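Local coordinates for ABC-type transport system, molybdenum-specific extracellular solute-binding protein (Clostridium difficile, PDB 4KD5), which probably binds molybdate or tungstate as the extracellular solute-binding component of a putative molybdenum ABC transporter, at the interface of chains A and B. Coordinates in Å, arbitrary orientation; residue numbers count along the deposited sequence, not the author numbering. Chains: chain A/B, ABC-type transport system, molybdenum-specific extracellular solute-binding protein.

The interface of chains A and B. Residues chain A 217-219; chain B 28-32.
A:Ser217 and B:Val30 form the small apolar centre of this patch: CB of A:Ser217 lies 4.0 Å from CA of B:Val30, a contact of methylene against backbone. Beside it the B:Val30 methyl CG2 approaches the hydroxyl OG of A:Ser219 at 3.9 Å. Outward from here, the carbonyl oxygen of B:Lys29, just past the C-terminal end of helix 17-28, points into the N-terminal turn of helix 218-226 and accepts hydrogen bonds from A:Ser217 OG, A:Ser219 N and A:Ser219 OG. The amide N of A:Ser219 donates at 3.0 Å to B:Lys29 O, nearly straight at the hydrogen (167°). A:Ser217 OG donates to the same B:Lys29 O at 2.9 Å, tilted modestly from the carbonyl plane. A:Ser219 OG, at 3.2 Å from B:Lys29 O, instead sits above that plane, 50° out of it. Each serine OG is rotated to lie over its own backbone, flanked by N and C (chi1 78° in A:Ser219), which turns the hydroxyl toward the shared acceptor. The positive end of the helix 218-226 dipole may further favour the carbonyl oxygen, which approaches its first turn. At the rim the side chains of A:Glu218 and B:Lys29 cross at a slant; their opposite charges may attract over distance, but A:Glu218 OE1 and B:Lys29 NZ are 5.2 Å apart and form no salt bridge. The whole two-fold interface repeats the patch with chains exchanged, though the structure alone does not establish a physiological dimer. At this rim the A:Glu218 carboxylate oxygen OE1 lies 3.9 Å from CG of B:Lys29.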
# COMPACT_ATOMS: atom_id res chain seq x y z
N SER A 217 -7.59 -11.34 -9.89
CA SER A 217 -8.88 -11.57 -9.23
C SER A 217 -9.90 -12.22 -10.16
O SER A 217 -9.72 -12.23 -11.38
CB SER A 217 -9.44 -10.26 -8.68
OG SER A 217 -9.99 -9.47 -9.72
N GLU A 218 -10.97 -12.76 -9.58
CA GLU A 218 -12.00 -13.46 -10.33
C GLU A 218 -12.61 -12.58 -11.43
O GLU A 218 -12.79 -13.03 -12.56
CB GLU A 218 -13.08 -13.99 -9.38
CG GLU A 218 -12.53 -14.96 -8.33
CD GLU A 218 -13.51 -15.22 -7.20
OE1 GLU A 218 -14.71 -14.93 -7.36
OE2 GLU A 218 -13.06 -15.71 -6.14
N SER A 219 -12.92 -11.33 -11.09
CA SER A 219 -13.50 -10.40 -12.06
C SER A 219 -12.49 -10.03 -13.15
O SER A 219 -12.86 -9.91 -14.32
CB SER A 219 -14.02 -9.14 -11.37
OG SER A 219 -12.95 -8.27 -11.04
N LYS B 28 -14.52 -9.47 -2.82
CA LYS B 28 -13.85 -10.76 -2.97
C LYS B 28 -13.45 -10.97 -4.43
O LYS B 28 -12.39 -11.54 -4.71
CB LYS B 28 -14.76 -11.90 -2.53
CG LYS B 28 -14.63 -12.31 -1.06
CD LYS B 28 -15.54 -13.49 -0.74
CE LYS B 28 -15.38 -13.97 0.70
NZ LYS B 28 -14.02 -14.49 0.98
N LYS B 29 -14.30 -10.51 -5.34
CA LYS B 29 -14.12 -10.70 -6.78
C LYS B 29 -13.09 -9.76 -7.39
O LYS B 29 -12.54 -10.03 -8.45
CB LYS B 29 -15.46 -10.51 -7.50
CG LYS B 29 -16.57 -11.46 -7.08
CD LYS B 29 -17.84 -11.17 -7.86
CE LYS B 29 -18.88 -12.27 -7.68
NZ LYS B 29 -19.19 -12.54 -6.25
N VAL B 30 -12.85 -8.65 -6.70
CA VAL B 30 -11.99 -7.57 -7.17
C VAL B 30 -10.61 -7.65 -6.51
O VAL B 30 -9.61 -7.17 -7.04
CB VAL B 30 -12.69 -6.19 -6.94
CG1 VAL B 30 -11.71 -5.04 -6.98
CG2 VAL B 30 -13.78 -5.98 -7.97
N ASP B 31 -10.57 -8.30 -5.35
CA ASP B 31 -9.32 -8.56 -4.63
C ASP B 31 -9.45 -9.87 -3.85
O ASP B 31 -10.14 -9.93 -2.83
CB ASP B 31 -9.00 -7.42 -3.66
CG ASP B 31 -7.53 -7.35 -3.28
OD1 ASP B 31 -6.84 -8.38 -3.36
OD2 ASP B 31 -7.06 -6.26 -2.90
N SER B 32 -8.80 -10.92 -4.35
CA SER B 32 -8.83 -12.23 -3.71
C SER B 32 -7.87 -12.32 -2.52
O SER B 32 -7.94 -13.24 -1.71
CB SER B 32 -8.50 -13.32 -4.73
OG SER B 32 -7.41 -12.94 -5.53